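Local coordinates for Non-reducing end alpha-L-arabinofuranosidase BoGH43B (Bacteroides ovatus, PDB 5JOZ), which cleaves terminal non-reducing alpha-L-arabinofuranoside residues from xyloglucan branches, as a periplasmic family 43 glycoside hydrolase, at residues V41-I53 and Y295-E307. Sequence-based numbering, arbitrary orientation.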
loop_
_atom_site.group_PDB
_atom_site.type_symbol
_atom_site.label_atom_id
_atom_site.label_comp_id
_atom_site.label_asym_id
_atom_site.label_seq_id
_atom_site.Cartn_x
_atom_site.Cartn_y
_atom_site.Cartn_z
ATOM N N VAL A 41 9.538 -1.994 -0.372
ATOM C CA VAL A 41 10.212 -3.284 -0.357
ATOM C C VAL A 41 10.361 -3.723 1.091
ATOM O O VAL A 41 11.112 -3.107 1.841
ATOM C CB VAL A 41 11.636 -3.192 -0.945
ATOM C CG1 VAL A 41 12.337 -4.544 -0.862
ATOM C CG2 VAL A 41 11.602 -2.683 -2.373
ATOM N N TYR A 42 9.670 -4.801 1.463
ATOM C CA TYR A 42 9.798 -5.413 2.786
ATOM C C TYR A 42 10.757 -6.618 2.726
ATOM O O TYR A 42 10.873 -7.264 1.696
ATOM C CB TYR A 42 8.426 -5.864 3.296
ATOM C CG TYR A 42 7.378 -4.766 3.372
ATOM C CD1 TYR A 42 7.238 -3.965 4.523
ATOM C CD2 TYR A 42 6.520 -4.531 2.302
ATOM C CE1 TYR A 42 6.265 -2.973 4.591
ATOM C CE2 TYR A 42 5.550 -3.536 2.355
ATOM C CZ TYR A 42 5.420 -2.758 3.500
ATOM O OH TYR A 42 4.453 -1.764 3.524
ATOM N N HIS A 43 11.416 -6.909 3.848
ATOM C CA HIS A 43 12.405 -7.974 3.959
ATOM C C HIS A 43 12.003 -8.909 5.101
ATOM O O HIS A 43 11.585 -8.444 6.147
ATOM C CB HIS A 43 13.776 -7.353 4.216
ATOM C CG HIS A 43 14.879 -8.342 4.433
ATOM N ND1 HIS A 43 15.981 -8.057 5.208
ATOM C CD2 HIS A 43 15.063 -9.600 3.969
ATOM C CE1 HIS A 43 16.788 -9.100 5.227
ATOM N NE2 HIS A 43 16.257 -10.048 4.480
ATOM N N SER A 44 12.096 -10.222 4.878
ATOM C CA SER A 44 11.891 -11.217 5.940
ATOM C C SER A 44 12.875 -12.386 5.805
ATOM O O SER A 44 13.430 -12.613 4.731
ATOM C CB SER A 44 10.444 -11.724 5.904
ATOM O OG SER A 44 10.139 -12.622 6.968
ATOM N N LYS A 45 13.100 -13.093 6.914
ATOM C CA LYS A 45 13.777 -14.403 6.930
ATOM C C LYS A 45 12.863 -15.589 7.294
ATOM O O LYS A 45 13.286 -16.743 7.190
ATOM C CB LYS A 45 14.981 -14.361 7.883
ATOM C CG LYS A 45 15.979 -13.279 7.492
ATOM C CD LYS A 45 17.329 -13.419 8.169
ATOM C CE LYS A 45 18.395 -12.620 7.424
ATOM N NZ LYS A 45 18.996 -13.399 6.309
ATOM N N ASP A 46 11.620 -15.319 7.688
ATOM C CA ASP A 46 10.680 -16.379 8.094
ATOM C C ASP A 46 9.279 -16.299 7.458
ATOM O O ASP A 46 8.376 -17.032 7.877
ATOM C CB ASP A 46 10.575 -16.416 9.628
ATOM C CG ASP A 46 10.091 -15.085 10.246
ATOM O OD1 ASP A 46 9.469 -14.243 9.560
ATOM O OD2 ASP A 46 10.339 -14.888 11.453
ATOM N N LEU A 47 9.109 -15.429 6.453
ATOM C CA LEU A 47 7.800 -15.111 5.801
ATOM C C LEU A 47 6.746 -14.424 6.672
ATOM O O LEU A 47 5.705 -14.011 6.152
ATOM C CB LEU A 47 7.165 -16.336 5.125
ATOM C CG LEU A 47 7.858 -16.944 3.913
ATOM C CD1 LEU A 47 7.067 -18.151 3.458
ATOM C CD2 LEU A 47 7.973 -15.949 2.776
ATOM N N VAL A 48 7.023 -14.269 7.969
ATOM C CA VAL A 48 6.037 -13.828 8.944
ATOM C C VAL A 48 6.348 -12.425 9.456
ATOM O O VAL A 48 5.459 -11.582 9.508
ATOM C CB VAL A 48 5.948 -14.828 10.115
ATOM C CG1 VAL A 48 5.095 -14.280 11.260
ATOM C CG2 VAL A 48 5.367 -16.148 9.618
ATOM N N HIS A 49 7.598 -12.197 9.852
ATOM C CA HIS A 49 8.034 -10.924 10.386
ATOM C C HIS A 49 8.737 -10.121 9.291
ATOM O O HIS A 49 9.761 -10.534 8.743
ATOM C CB HIS A 49 8.944 -11.163 11.577
ATOM C CG HIS A 49 8.272 -11.898 12.695
ATOM N ND1 HIS A 49 8.493 -13.235 12.949
ATOM C CD2 HIS A 49 7.358 -11.488 13.607
ATOM C CE1 HIS A 49 7.753 -13.613 13.977
ATOM N NE2 HIS A 49 7.053 -12.572 14.392
ATOM N N TRP A 50 8.164 -8.968 8.986
ATOM C CA TRP A 50 8.584 -8.151 7.861
ATOM C C TRP A 50 9.109 -6.808 8.338
ATOM O O TRP A 50 8.589 -6.238 9.296
ATOM C CB TRP A 50 7.413 -7.982 6.889
ATOM C CG TRP A 50 7.049 -9.296 6.232
ATOM C CD1 TRP A 50 6.163 -10.220 6.690
ATOM C CD2 TRP A 50 7.598 -9.830 5.026
ATOM N NE1 TRP A 50 6.116 -11.299 5.837
ATOM C CE2 TRP A 50 6.993 -11.085 4.810
ATOM C CE3 TRP A 50 8.544 -9.365 4.103
ATOM C CZ2 TRP A 50 7.298 -11.881 3.706
ATOM C CZ3 TRP A 50 8.844 -10.154 2.993
ATOM C CH2 TRP A 50 8.226 -11.397 2.808
ATOM N N LYS A 51 10.156 -6.333 7.670
ATOM C CA LYS A 51 10.770 -5.045 7.947
ATOM C C LYS A 51 10.867 -4.266 6.651
ATOM O O LYS A 51 11.318 -4.809 5.630
ATOM C CB LYS A 51 12.180 -5.240 8.527
ATOM C CG LYS A 51 12.935 -3.946 8.827
ATOM C CD LYS A 51 14.198 -4.187 9.645
ATOM C CE LYS A 51 14.396 -3.134 10.733
ATOM N NZ LYS A 51 14.994 -1.882 10.206
ATOM N N LEU A 52 10.485 -2.987 6.710
ATOM C CA LEU A 52 10.555 -2.101 5.555
ATOM C C LEU A 52 12.011 -1.701 5.381
ATOM O O LEU A 52 12.638 -1.256 6.344
ATOM C CB LEU A 52 9.679 -0.872 5.801
ATOM C CG LEU A 52 9.561 0.201 4.725
ATOM C CD1 LEU A 52 8.986 -0.374 3.435
ATOM C CD2 LEU A 52 8.701 1.338 5.247
ATOM N N ILE A 53 12.561 -1.891 4.179
ATOM C CA ILE A 53 13.976 -1.552 3.898
ATOM C C ILE A 53 14.203 -0.495 2.811
ATOM O O ILE A 53 15.302 0.054 2.702
ATOM C CB ILE A 53 14.823 -2.807 3.550
ATOM C CG1 ILE A 53 14.301 -3.529 2.297
ATOM C CG2 ILE A 53 14.875 -3.772 4.735
ATOM C CD1 ILE A 53 15.367 -4.384 1.647
ATOM N N TYR A 295 -1.962 -20.200 11.386
ATOM C CA TYR A 295 -1.403 -21.412 10.771
ATOM C C TYR A 295 -0.173 -21.809 11.551
ATOM O O TYR A 295 0.451 -20.982 12.208
ATOM C CB TYR A 295 -0.939 -21.179 9.310
ATOM C CG TYR A 295 -2.006 -21.110 8.263
ATOM C CD1 TYR A 295 -2.608 -22.263 7.782
ATOM C CD2 TYR A 295 -2.386 -19.892 7.714
ATOM C CE1 TYR A 295 -3.590 -22.209 6.803
ATOM C CE2 TYR A 295 -3.374 -19.818 6.737
ATOM C CZ TYR A 295 -3.973 -20.974 6.282
ATOM O OH TYR A 295 -4.946 -20.889 5.310
ATOM N N LEU A 296 0.199 -23.071 11.405
ATOM C CA LEU A 296 1.508 -23.542 11.789
ATOM C C LEU A 296 2.585 -22.746 11.015
ATOM O O LEU A 296 2.411 -22.390 9.830
ATOM C CB LEU A 296 1.649 -25.043 11.494
ATOM C CG LEU A 296 0.754 -26.025 12.274
ATOM C CD1 LEU A 296 0.733 -27.388 11.587
ATOM C CD2 LEU A 296 1.206 -26.161 13.723
ATOM N N PHE A 297 3.695 -22.503 11.707
ATOM C CA PHE A 297 4.776 -21.648 11.233
ATOM C C PHE A 297 5.456 -22.306 10.028
ATOM O O PHE A 297 5.537 -23.534 9.969
ATOM C CB PHE A 297 5.789 -21.443 12.373
ATOM C CG PHE A 297 6.552 -20.153 12.304
ATOM C CD1 PHE A 297 5.965 -18.961 12.732
ATOM C CD2 PHE A 297 7.865 -20.129 11.848
ATOM C CE1 PHE A 297 6.660 -17.771 12.676
ATOM C CE2 PHE A 297 8.569 -18.940 11.791
ATOM C CZ PHE A 297 7.970 -17.760 12.209
ATOM N N PRO A 298 5.928 -21.506 9.049
ATOM C CA PRO A 298 6.760 -22.064 7.973
ATOM C C PRO A 298 7.968 -22.843 8.487
ATOM O O PRO A 298 8.400 -22.620 9.611
ATOM C CB PRO A 298 7.224 -20.817 7.223
ATOM C CG PRO A 298 6.112 -19.860 7.394
ATOM C CD PRO A 298 5.618 -20.088 8.799
ATOM N N ASN A 299 8.516 -23.735 7.669
ATOM C CA ASN A 299 9.721 -24.455 8.052
ATOM C C ASN A 299 10.965 -23.583 7.840
ATOM O O ASN A 299 11.769 -23.818 6.955
ATOM C CB ASN A 299 9.825 -25.779 7.300
ATOM C CG ASN A 299 10.813 -26.737 7.952
ATOM O OD1 ASN A 299 11.303 -26.493 9.061
ATOM N ND2 ASN A 299 11.118 -27.821 7.264
ATOM N N LEU A 300 11.098 -22.575 8.696
ATOM C CA LEU A 300 12.137 -21.560 8.625
ATOM C C LEU A 300 12.388 -21.124 10.062
ATOM O O LEU A 300 11.446 -21.136 10.868
ATOM C CB LEU A 300 11.658 -20.336 7.829
ATOM C CG LEU A 300 11.394 -20.468 6.331
ATOM C CD1 LEU A 300 10.600 -19.278 5.808
ATOM C CD2 LEU A 300 12.705 -20.617 5.573
ATOM N N PRO A 301 13.632 -20.724 10.395
ATOM C CA PRO A 301 13.828 -20.218 11.755
ATOM C C PRO A 301 13.164 -18.846 11.975
ATOM O O PRO A 301 13.291 -17.943 11.151
ATOM C CB PRO A 301 15.357 -20.142 11.910
ATOM C CG PRO A 301 15.933 -20.832 10.712
ATOM C CD PRO A 301 14.897 -20.769 9.634
ATOM N N SER A 302 12.441 -18.729 13.082
ATOM C CA SER A 302 11.824 -17.483 13.492
ATOM C C SER A 302 12.890 -16.385 13.594
ATOM O O SER A 302 13.967 -16.622 14.140
ATOM C CB SER A 302 11.121 -17.683 14.840
ATOM O OG SER A 302 10.542 -16.487 15.306
ATOM N N HIS A 303 12.584 -15.206 13.046
ATOM C CA HIS A 303 13.498 -14.063 13.054
ATOM C C HIS A 303 12.691 -12.761 13.223
ATOM O O HIS A 303 12.301 -12.106 12.249
ATOM C CB HIS A 303 14.347 -14.060 11.772
ATOM C CG HIS A 303 15.515 -13.127 11.828
ATOM N ND1 HIS A 303 15.398 -11.769 11.619
ATOM C CD2 HIS A 303 16.823 -13.355 12.093
ATOM C CE1 HIS A 303 16.585 -11.203 11.748
ATOM N NE2 HIS A 303 17.465 -12.142 12.040
ATOM N N VAL A 304 12.401 -12.419 14.477
ATOM C CA VAL A 304 11.658 -11.195 14.806
ATOM C C VAL A 304 12.594 -9.993 14.657
ATOM O O VAL A 304 13.748 -10.060 15.074
ATOM C CB VAL A 304 11.025 -11.252 16.230
ATOM C CG1 VAL A 304 12.082 -11.178 17.336
ATOM C CG2 VAL A 304 10.003 -10.134 16.421
ATOM N N TRP A 305 12.102 -8.911 14.045
ATOM C CA TRP A 305 12.889 -7.671 13.884
ATOM C C TRP A 305 12.770 -6.762 15.124
ATOM O O TRP A 305 11.796 -6.852 15.889
ATOM C CB TRP A 305 12.461 -6.907 12.628
ATOM C CG TRP A 305 12.672 -7.672 11.362
ATOM C CD1 TRP A 305 11.711 -8.243 10.580
ATOM C CD2 TRP A 305 13.930 -7.970 10.735
ATOM N NE1 TRP A 305 12.289 -8.874 9.503
ATOM C CE2 TRP A 305 13.648 -8.726 9.574
ATOM C CE3 TRP A 305 15.268 -7.676 11.047
ATOM C CZ2 TRP A 305 14.653 -9.184 8.715
ATOM C CZ3 TRP A 305 16.279 -8.130 10.184
ATOM C CH2 TRP A 305 15.963 -8.881 9.039
ATOM N N MET A 306 13.768 -5.895 15.305
ATOM C CA MET A 306 13.788 -4.932 16.419
ATOM C C MET A 306 12.595 -3.983 16.269
ATOM O O MET A 306 12.435 -3.357 15.214
ATOM C CB MET A 306 15.111 -4.132 16.448
ATOM C CG MET A 306 15.750 -3.998 17.829
ATOM S SD MET A 306 16.257 -5.562 18.591
ATOM C CE MET A 306 17.272 -6.295 17.307
ATOM N N GLU A 307 11.749 -3.918 17.300
ATOM C CA GLU A 307 10.517 -3.115 17.267
ATOM C C GLU A 307 10.818 -1.637 16.991
ATOM O O GLU A 307 11.741 -1.057 17.585
ATOM C CB GLU A 307 9.742 -3.246 18.585
HETATM O O HOH W 1 11.927 -12.519 9.529
#
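Asp46 and the backbone N of His303 link the turn between strands 40-44 and 51-55 to the extended chain 295-307. Asp46 OD2 takes His303 N at 2.8 Å on the anti side and the ring ND1 of His49 at 2.9 Å on the syn side, the donors arriving from opposite faces of the carboxylate. With CG between the backbone N and the carbonyl carbon (chi1 59°), the carboxylate turns back over its own turn, where OD1 accepts from Val48 N (an Asx turn) and, more in plane, from His49 N, completing an Asx motif. An alanine here would probably leave the N-H of His303 and the imidazole of His49 without their acceptor and free that ring to turn. Packing around this centre is close: Val48 CG2 lies 3.7 Å from Phe297 CE1, and Leu300 CD1 rests against the Asp46 backbone. Trp305 is held between His303 ND1 and Lys51 CB on opposite faces, its NE1 weakly bonded to His49 O (3.1 Å).

Exposed Pro301, Ser302 and Val304 form the looser solvent side. At this rim Lys45 CD covers the His303 ring before its side chain bends to place NZ in a salt bridge with Asp25.

The hairpin supplies the last two strands of a four-stranded blade of the five-bladed propeller; Leu47 and, from 295-307, Leu300 touch Phe26 of strand 25-29, while Val48 and Pro298 meet Phe5 of strand 4-6.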